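Local coordinates for protein myosin-I heavy chain (Dictyostelium discoideum, PDB 5EJQ) that is an actin-based motor with ATPase activity that takes part in the early steps of phagocytosis and adhesion, represented here by a MyTH4-FERM piece of its tail, at residues G180-V185 and V266-E271; N197-V202 and G213-S218; A219-E224 and T260-D265. The protein carries 3 engineered substitutions. All coordinates share one frame; numbering follows the deposited sequence.

Overall arrangement
The three contacts lie close together where the MyTH4 domain meets the ubiquitin-like lobe of the FERM domain. Contact 1 sets a MyTH4 loop against helix 263-277, whose residues L267, V270 and E271 line the bound glycine. Contact 3, centred about 9 Å away, uses the start of the same helix. The two are tied by K183 N and D265 OD2, 2.8 Å apart, probably a hydrogen bond. Contact 2 is the hairpin of the lobe, with its centre about 14 Å from that of contact 1. L267 CD1 packs on I200 CG2 at 3.8 Å, and I216 CD1 reaches L263 CB at 3.7 Å. Contacts 2 and 3 both fall within the chain loop closed by contact 1.

Contact 1: G180-V185 and V266-E271; sequences GARKQV and VLSKVE. With GLY (glycine), chain B.
S268 and V185 are joined by a direct hydrogen bond. S268 OG donates to V185 O at 2.7 Å. The donor stands 38° out of the carbonyl plane, so the bond does not follow a lone pair. The hydroxyl lies opposite its own carbonyl carbon, beside the backbone N (chi1 -53°), and this points it at the loop. A water extends the link. It lies 3.0 Å from V185 O and 2.9 Å from E271 OE1, placed to donate to either. The other carboxylate oxygen, E271 OE2, is held by K88 and V188 N.

The loop between helices 160-179 and 188-195 belongs to the MyTH4 domain, and helix 263-277 to the ubiquitin-like lobe of the FERM domain. The contact therefore lies on the seam of the MyTH4-FERM unit.

Van der Waals contacts lie next to the polar ones. Q184 CB rests on S268 CB at 3.7 Å. The Q184 chain then bends at chi2 (-73°) and crosses K269 at about a right angle, with Q184 NE2 3.8 Å from K269 CG. R182 only skirts S268; its guanidinium is engaged by S133 O, E190 and D265.

The bound glycine touches helix 263-277. E271 CB is 3.4 Å from GLY O, and V270 CG1 is equally near GLY OXT. S187 and T189 complete this pocket with L267.

Contact 2: N197-V202 and G213-S218; sequences NRPIFV and GLHIDS
The H215 ring carries P199 over one face. P199 CG lies 3.9 Å from the ring centroid and 24° off the ring normal, a CH-pi contact shifted toward the rim. At the ring edge, F201 CA sits near the plane, 4.1 Å from H215 CD2. The F201 ring is met at its own edge. G213 CA approaches near its plane, 3.5 Å from F201 CE1, and with no side chain on G213 the phenyl can lie this close to the backbone.

The backbones behind these groups pair as an antiparallel hairpin. I200 and I216 are a hydrogen-bonded pair: I200 N gives a nearly straight bond to I216 O at 2.8 Å (175° at the hydrogen), and I216 N returns one to I200 O at 2.9 Å. V202 and L214 form the next such pair, with two more bonds. F201 and H215 between them are a non-hydrogen-bonded pair.

I200, V202, L214 and I216 all point to the face of the sheet opposite to that of F201 and H215. I200 CB meets I216 CG1 at 3.9 Å. I216 CG1 sits between its backbone N and carbonyl carbon (chi1 67°), and from there I216 CD1 reaches V202 CG1 at 3.8 Å. Helices 263-277 and 222-232 pack on this face. These are the first two strands of the ubiquitin-like beta-grasp lobe of the FERM domain, with 211-216 at the edge of the sheet. Beyond the strand, D217 pairs with R175 and S218 OG bonds to E190, both MyTH4 residues.

The four backbone bonds set the register without help from side-chain polar groups. The helices seal the aliphatic face, while F201 and H215 stay exposed and pack only locally, on G213 and P199.

Contact 3: A219-E224 and T260-D265; sequences ATTCQE and TDKLCD
K262 lies along the backbone of A219 and T220. K262 CB is 3.8 Å from T220 O. The chain turns at chi2 (-67°), and K262 CD then comes within 3.4 Å of A219 O. K262 CE stays 3.9 Å from A219 O and passes T221 CG2. A second bend, at chi4 (-71°), curls the tip back. There K262 NZ donates to T260 O at 2.9 Å, and also to A181 O and N179 O of the MyTH4 domain.

The two backbones are bridged at T221 and K262, each the N-cap of a helix. C222 N donates to D261 O at 2.9 Å, and L263 N donates to T220 O at 3.1 Å. A water accepts from C264 N and is placed to donate to T220 O. T221 and E224 form a capping box: E224 N donates to T221 OG1 at 3.2 Å, while the return bond from T221 N to E224 OE1 is weak. Two helix starts of the ubiquitin-like lobe are thus joined through their leading loops.

The first N-H of each helix is satisfied by a carbonyl of the opposite segment. The buried ammonium of K262 is gripped by three carbonyl oxygens, which probably stabilise its charge.

Contact 1: G180-V185 and V266-E271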
loop_
_atom_site.group_PDB
_atom_site.type_symbol
_atom_site.label_atom_id
_atom_site.label_comp_id
_atom_site.label_asym_id
_atom_site.label_seq_id
_atom_site.Cartn_x
_atom_site.Cartn_y
_atom_site.Cartn_z
ATOM N N GLY A 180 -7.840 -11.098 -0.355
ATOM C CA GLY A 180 -8.988 -10.330 -0.831
ATOM C C GLY A 180 -8.756 -9.625 -2.146
ATOM O O GLY A 180 -7.649 -9.644 -2.694
ATOM N N ALA A 181 -9.807 -8.994 -2.651
ATOM C CA ALA A 181 -9.824 -8.288 -3.927
ATOM C C ALA A 181 -8.898 -7.073 -4.012
ATOM O O ALA A 181 -8.553 -6.450 -2.999
ATOM C CB ALA A 181 -11.250 -7.880 -4.279
ATOM N N ARG A 182 -8.511 -6.742 -5.247
ATOM C CA ARG A 182 -7.704 -5.570 -5.557
ATOM C C ARG A 182 -8.635 -4.551 -6.214
ATOM O O ARG A 182 -9.730 -4.908 -6.621
ATOM C CB ARG A 182 -6.468 -5.933 -6.398
ATOM C CG ARG A 182 -6.730 -6.321 -7.843
ATOM C CD ARG A 182 -5.434 -6.601 -8.585
ATOM N NE ARG A 182 -4.537 -5.444 -8.599
ATOM C CZ ARG A 182 -3.268 -5.476 -8.987
ATOM N NH1 ARG A 182 -2.727 -6.609 -9.425
ATOM N NH2 ARG A 182 -2.531 -4.373 -8.952
ATOM N N LYS A 183 -8.220 -3.295 -6.293
ATOM C CA LYS A 183 -9.045 -2.196 -6.769
ATOM C C LYS A 183 -8.587 -1.615 -8.081
ATOM O O LYS A 183 -9.315 -0.823 -8.677
ATOM C CB LYS A 183 -9.014 -1.067 -5.706
ATOM C CG LYS A 183 -9.513 -1.465 -4.314
ATOM C CD LYS A 183 -9.499 -0.235 -3.403
ATOM C CE LYS A 183 -9.805 -0.531 -1.960
ATOM N NZ LYS A 183 -9.318 0.564 -1.074
ATOM N N GLN A 184 -7.350 -1.904 -8.473
ATOM C CA GLN A 184 -6.757 -1.316 -9.660
ATOM C C GLN A 184 -6.248 -2.364 -10.629
ATOM O O GLN A 184 -5.871 -3.461 -10.220
ATOM C CB GLN A 184 -5.577 -0.386 -9.279
ATOM C CG GLN A 184 -5.895 0.705 -8.248
ATOM C CD GLN A 184 -6.741 1.824 -8.801
ATOM O OE1 GLN A 184 -6.703 2.143 -9.985
ATOM N NE2 GLN A 184 -7.522 2.448 -7.949
ATOM N N VAL A 185 -6.201 -1.991 -11.919
ATOM C CA VAL A 185 -5.642 -2.801 -12.988
ATOM C C VAL A 185 -4.100 -2.687 -12.842
ATOM O O VAL A 185 -3.592 -1.578 -12.655
ATOM C CB VAL A 185 -6.153 -2.309 -14.377
ATOM C CG1 VAL A 185 -5.294 -2.838 -15.534
ATOM C CG2 VAL A 185 -7.620 -2.687 -14.576
ATOM N N VAL A 266 -1.410 0.885 -5.214
ATOM C CA VAL A 266 -0.789 2.211 -5.048
ATOM C C VAL A 266 0.105 2.462 -6.303
ATOM O O VAL A 266 0.055 3.547 -6.873
ATOM C CB VAL A 266 0.024 2.325 -3.721
ATOM C CG1 VAL A 266 0.832 3.630 -3.654
ATOM C CG2 VAL A 266 -0.878 2.189 -2.500
ATOM N N LEU A 267 0.858 1.444 -6.770
ATOM C CA LEU A 267 1.693 1.616 -7.978
ATOM C C LEU A 267 0.877 1.976 -9.233
ATOM O O LEU A 267 1.338 2.803 -10.022
ATOM C CB LEU A 267 2.596 0.396 -8.258
ATOM C CG LEU A 267 3.648 0.013 -7.197
ATOM C CD1 LEU A 267 4.470 -1.184 -7.680
ATOM C CD2 LEU A 267 4.580 1.171 -6.885
ATOM N N SER A 268 -0.308 1.351 -9.440
ATOM C CA SER A 268 -1.140 1.688 -10.612
ATOM C C SER A 268 -1.622 3.152 -10.493
ATOM O O SER A 268 -1.597 3.877 -11.480
ATOM C CB SER A 268 -2.350 0.766 -10.721
ATOM O OG SER A 268 -1.978 -0.599 -10.699
ATOM N N LYS A 269 -2.055 3.569 -9.283
ATOM C CA LYS A 269 -2.496 4.937 -8.998
ATOM C C LYS A 269 -1.392 5.944 -9.294
ATOM O O LYS A 269 -1.663 6.956 -9.923
ATOM C CB LYS A 269 -2.987 5.072 -7.558
ATOM C CG LYS A 269 -4.449 4.679 -7.377
ATOM C CD LYS A 269 -4.942 4.902 -5.929
ATOM C CE LYS A 269 -4.302 3.976 -4.907
ATOM N NZ LYS A 269 -4.663 4.342 -3.512
ATOM N N VAL A 270 -0.144 5.609 -8.929
ATOM C CA VAL A 270 1.070 6.395 -9.151
ATOM C C VAL A 270 1.316 6.520 -10.647
ATOM O O VAL A 270 1.470 7.637 -11.144
ATOM C CB VAL A 270 2.290 5.777 -8.405
ATOM C CG1 VAL A 270 3.620 6.420 -8.824
ATOM C CG2 VAL A 270 2.101 5.885 -6.908
ATOM N N GLU A 271 1.352 5.371 -11.355
ATOM C CA GLU A 271 1.547 5.259 -12.797
ATOM C C GLU A 271 0.598 6.206 -13.544
ATOM O O GLU A 271 1.037 6.915 -14.459
ATOM C CB GLU A 271 1.310 3.804 -13.237
ATOM C CG GLU A 271 1.024 3.652 -14.719
ATOM C CD GLU A 271 0.322 2.380 -15.134
ATOM O OE1 GLU A 271 -0.773 2.071 -14.596
ATOM O OE2 GLU A 271 0.873 1.700 -16.029
HETATM N N GLY B . 5.732 0.793 -10.856
HETATM C CA GLY B . 4.458 1.287 -11.367
HETATM C C GLY B . 4.413 2.809 -11.421
HETATM O O GLY B . 4.568 3.374 -12.526
HETATM O OXT GLY B . 4.216 3.434 -10.360
HETATM O O HOH W 1 -3.050 0.360 -14.931
#

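Contact 2: N197-V202 and G213-S218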
loop_
_atom_site.group_PDB
_atom_site.type_symbol
_atom_site.label_atom_id
_atom_site.label_comp_id
_atom_site.label_asym_id
_atom_site.label_seq_id
_atom_site.Cartn_x
_atom_site.Cartn_y
_atom_site.Cartn_z
ATOM N N ASN A 197 7.259 -14.106 -14.679
ATOM C CA ASN A 197 7.135 -14.910 -13.445
ATOM C C ASN A 197 8.114 -14.456 -12.366
ATOM O O ASN A 197 8.770 -15.283 -11.727
ATOM C CB ASN A 197 7.266 -16.443 -13.754
ATOM C CG ASN A 197 6.192 -16.916 -14.686
ATOM O OD1 ASN A 197 4.996 -16.693 -14.460
ATOM N ND2 ASN A 197 6.587 -17.562 -15.758
ATOM N N ARG A 198 8.232 -13.134 -12.185
ATOM C CA ARG A 198 9.179 -12.584 -11.224
ATOM C C ARG A 198 8.514 -11.564 -10.265
ATOM O O ARG A 198 7.424 -11.095 -10.567
ATOM C CB ARG A 198 10.430 -12.020 -11.939
ATOM C CG ARG A 198 10.132 -10.949 -12.980
ATOM C CD ARG A 198 11.375 -10.542 -13.761
ATOM N NE ARG A 198 11.078 -9.408 -14.642
ATOM C CZ ARG A 198 11.191 -8.132 -14.288
ATOM N NH1 ARG A 198 11.609 -7.806 -13.070
ATOM N NH2 ARG A 198 10.884 -7.171 -15.145
ATOM N N PRO A 199 9.133 -11.235 -9.099
ATOM C CA PRO A 199 8.492 -10.285 -8.176
ATOM C C PRO A 199 8.518 -8.858 -8.678
ATOM O O PRO A 199 9.170 -8.550 -9.679
ATOM C CB PRO A 199 9.302 -10.429 -6.879
ATOM C CG PRO A 199 10.215 -11.590 -7.081
ATOM C CD PRO A 199 10.428 -11.695 -8.560
ATOM N N ILE A 200 7.780 -7.992 -7.985
ATOM C CA ILE A 200 7.726 -6.556 -8.269
ATOM C C ILE A 200 8.680 -5.902 -7.291
ATOM O O ILE A 200 8.681 -6.257 -6.116
ATOM C CB ILE A 200 6.267 -5.974 -8.222
ATOM C CG1 ILE A 200 5.388 -6.561 -9.360
ATOM C CG2 ILE A 200 6.270 -4.452 -8.323
ATOM C CD1 ILE A 200 4.528 -7.731 -9.004
ATOM N N PHE A 201 9.567 -5.033 -7.785
ATOM C CA PHE A 201 10.475 -4.319 -6.898
ATOM C C PHE A 201 9.810 -3.023 -6.410
ATOM O O PHE A 201 9.300 -2.244 -7.213
ATOM C CB PHE A 201 11.826 -4.012 -7.578
ATOM C CG PHE A 201 12.669 -2.982 -6.842
ATOM C CD1 PHE A 201 13.305 -3.302 -5.651
ATOM C CD2 PHE A 201 12.752 -1.674 -7.297
ATOM C CE1 PHE A 201 14.051 -2.342 -4.954
ATOM C CE2 PHE A 201 13.489 -0.712 -6.590
ATOM C CZ PHE A 201 14.146 -1.059 -5.431
ATOM N N VAL A 202 9.828 -2.792 -5.106
ATOM C CA VAL A 202 9.375 -1.532 -4.503
ATOM C C VAL A 202 10.471 -1.022 -3.551
ATOM O O VAL A 202 11.154 -1.814 -2.898
ATOM C CB VAL A 202 7.987 -1.571 -3.816
ATOM C CG1 VAL A 202 6.863 -1.704 -4.834
ATOM C CG2 VAL A 202 7.904 -2.668 -2.743
ATOM N N GLY A 213 14.980 -2.056 -0.309
ATOM C CA GLY A 213 14.477 -2.638 -1.542
ATOM C C GLY A 213 13.710 -3.895 -1.220
ATOM O O GLY A 213 14.214 -4.766 -0.510
ATOM N N LEU A 214 12.482 -3.981 -1.714
ATOM C CA LEU A 214 11.596 -5.090 -1.400
ATOM C C LEU A 214 10.975 -5.715 -2.614
ATOM O O LEU A 214 10.542 -5.012 -3.514
ATOM C CB LEU A 214 10.495 -4.552 -0.454
ATOM C CG LEU A 214 9.458 -5.495 0.146
ATOM C CD1 LEU A 214 10.105 -6.586 0.980
ATOM C CD2 LEU A 214 8.478 -4.706 1.048
ATOM N N HIS A 215 10.887 -7.049 -2.594
ATOM C CA HIS A 215 10.210 -7.866 -3.586
ATOM C C HIS A 215 8.854 -8.212 -3.052
ATOM O O HIS A 215 8.737 -8.670 -1.910
ATOM C CB HIS A 215 10.996 -9.135 -3.895
ATOM C CG HIS A 215 11.966 -8.948 -5.016
ATOM N ND1 HIS A 215 12.858 -9.937 -5.364
ATOM C CD2 HIS A 215 12.101 -7.914 -5.876
ATOM C CE1 HIS A 215 13.516 -9.472 -6.412
ATOM N NE2 HIS A 215 13.107 -8.248 -6.738
ATOM N N ILE A 216 7.813 -7.904 -3.850
ATOM C CA ILE A 216 6.417 -8.186 -3.523
ATOM C C ILE A 216 5.777 -8.894 -4.721
ATOM O O ILE A 216 6.369 -8.937 -5.796
ATOM C CB ILE A 216 5.654 -6.862 -3.156
ATOM C CG1 ILE A 216 5.511 -5.894 -4.376
ATOM C CG2 ILE A 216 6.284 -6.152 -1.927
ATOM C CD1 ILE A 216 4.532 -4.630 -4.140
ATOM N N ASP A 217 4.551 -9.388 -4.556
ATOM C CA ASP A 217 3.771 -9.901 -5.678
ATOM C C ASP A 217 2.480 -9.050 -5.785
ATOM O O ASP A 217 2.295 -8.132 -4.976
ATOM C CB ASP A 217 3.524 -11.416 -5.592
ATOM C CG ASP A 217 2.577 -11.909 -4.511
ATOM O OD1 ASP A 217 1.761 -11.099 -4.013
ATOM O OD2 ASP A 217 2.610 -13.114 -4.208
ATOM N N SER A 218 1.627 -9.321 -6.792
ATOM C CA SER A 218 0.359 -8.614 -7.047
ATOM C C SER A 218 -0.560 -8.554 -5.829
ATOM O O SER A 218 -1.208 -7.530 -5.628
ATOM C CB SER A 218 -0.388 -9.278 -8.204
ATOM O OG SER A 218 0.376 -9.239 -9.399
#

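Contact 3: A219-E224 and T260-D265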
loop_
_atom_site.group_PDB
_atom_site.type_symbol
_atom_site.label_atom_id
_atom_site.label_comp_id
_atom_site.label_asym_id
_atom_site.label_seq_id
_atom_site.Cartn_x
_atom_site.Cartn_y
_atom_site.Cartn_z
ATOM N N ALA A 219 -0.623 -9.652 -5.024
ATOM C CA ALA A 219 -1.478 -9.752 -3.834
ATOM C C ALA A 219 -0.893 -9.176 -2.550
ATOM O O ALA A 219 -1.602 -9.169 -1.543
ATOM C CB ALA A 219 -1.901 -11.199 -3.600
ATOM N N THR A 220 0.387 -8.743 -2.546
ATOM C CA THR A 220 1.025 -8.210 -1.319
ATOM C C THR A 220 0.271 -7.006 -0.695
ATOM O O THR A 220 0.097 -5.978 -1.342
ATOM C CB THR A 220 2.481 -7.878 -1.561
ATOM O OG1 THR A 220 3.124 -9.017 -2.083
ATOM C CG2 THR A 220 3.192 -7.409 -0.295
ATOM N N THR A 221 -0.184 -7.166 0.550
ATOM C CA THR A 221 -0.896 -6.109 1.284
ATOM C C THR A 221 0.106 -5.231 2.063
ATOM O O THR A 221 1.252 -5.627 2.264
ATOM C CB THR A 221 -1.895 -6.709 2.286
ATOM O OG1 THR A 221 -1.171 -7.485 3.234
ATOM C CG2 THR A 221 -3.001 -7.549 1.622
ATOM N N CYS A 222 -0.350 -4.049 2.519
ATOM C CA CYS A 222 0.413 -3.153 3.386
ATOM C C CYS A 222 0.829 -3.894 4.693
ATOM O O CYS A 222 1.960 -3.749 5.151
ATOM C CB CYS A 222 -0.409 -1.908 3.702
ATOM S SG CYS A 222 0.379 -0.784 4.880
ATOM N N GLN A 223 -0.090 -4.662 5.284
ATOM C CA GLN A 223 0.140 -5.442 6.509
ATOM C C GLN A 223 1.283 -6.467 6.339
ATOM O O GLN A 223 2.170 -6.538 7.199
ATOM C CB GLN A 223 -1.171 -6.130 6.941
ATOM C CG GLN A 223 -1.127 -6.804 8.294
ATOM C CD GLN A 223 -2.496 -7.175 8.824
ATOM O OE1 GLN A 223 -2.641 -7.496 10.001
ATOM N NE2 GLN A 223 -3.531 -7.159 7.982
ATOM N N GLU A 224 1.253 -7.256 5.242
ATOM C CA GLU A 224 2.300 -8.242 4.930
ATOM C C GLU A 224 3.667 -7.585 4.814
ATOM O O GLU A 224 4.631 -8.042 5.420
ATOM C CB GLU A 224 1.977 -8.965 3.607
ATOM C CG GLU A 224 1.156 -10.214 3.791
ATOM C CD GLU A 224 0.641 -10.862 2.515
ATOM O OE1 GLU A 224 0.931 -10.352 1.405
ATOM O OE2 GLU A 224 -0.055 -11.896 2.632
ATOM N N THR A 260 -5.251 -4.132 4.490
ATOM C CA THR A 260 -5.607 -5.080 3.421
ATOM C C THR A 260 -5.412 -4.502 2.017
ATOM O O THR A 260 -5.660 -5.202 1.030
ATOM C CB THR A 260 -7.066 -5.574 3.594
ATOM O OG1 THR A 260 -7.928 -4.444 3.548
ATOM C CG2 THR A 260 -7.284 -6.351 4.887
ATOM N N ASP A 261 -5.020 -3.225 1.916
ATOM C CA ASP A 261 -4.784 -2.599 0.614
ATOM C C ASP A 261 -3.526 -3.188 -0.013
ATOM O O ASP A 261 -2.571 -3.486 0.703
ATOM C CB ASP A 261 -4.651 -1.073 0.738
ATOM C CG ASP A 261 -5.967 -0.311 0.895
ATOM O OD1 ASP A 261 -7.045 -0.953 0.831
ATOM O OD2 ASP A 261 -5.917 0.927 1.125
ATOM N N LYS A 262 -3.535 -3.340 -1.352
ATOM C CA LYS A 262 -2.425 -3.902 -2.100
ATOM C C LYS A 262 -1.464 -2.819 -2.521
ATOM O O LYS A 262 -1.870 -1.819 -3.132
ATOM C CB LYS A 262 -2.887 -4.754 -3.316
ATOM C CG LYS A 262 -4.146 -5.620 -3.106
ATOM C CD LYS A 262 -3.955 -6.739 -2.113
ATOM C CE LYS A 262 -5.185 -7.585 -1.923
ATOM N NZ LYS A 262 -6.267 -6.886 -1.193
ATOM N N LEU A 263 -0.181 -3.016 -2.191
ATOM C CA LEU A 263 0.872 -2.090 -2.584
ATOM C C LEU A 263 0.946 -1.903 -4.094
ATOM O O LEU A 263 1.276 -0.806 -4.545
ATOM C CB LEU A 263 2.237 -2.538 -2.043
ATOM C CG LEU A 263 2.460 -2.504 -0.530
ATOM C CD1 LEU A 263 3.950 -2.655 -0.234
ATOM C CD2 LEU A 263 1.926 -1.194 0.110
ATOM N N CYS A 264 0.627 -2.949 -4.873
ATOM C CA CYS A 264 0.585 -2.841 -6.338
ATOM C C CYS A 264 -0.544 -1.935 -6.833
ATOM O O CYS A 264 -0.399 -1.342 -7.893
ATOM C CB CYS A 264 0.558 -4.209 -7.007
ATOM S SG CYS A 264 2.174 -5.020 -7.045
ATOM N N ASP A 265 -1.628 -1.789 -6.054
ATOM C CA ASP A 265 -2.733 -0.873 -6.364
ATOM C C ASP A 265 -2.262 0.579 -6.236
ATOM O O ASP A 265 -2.620 1.397 -7.079
ATOM C CB ASP A 265 -3.981 -1.157 -5.496
ATOM C CG ASP A 265 -4.830 -2.326 -6.008
ATOM O OD1 ASP A 265 -4.652 -2.726 -7.183
ATOM O OD2 ASP A 265 -5.695 -2.812 -5.247
HETATM O O HOH W 2 0.350 -5.661 -4.035
#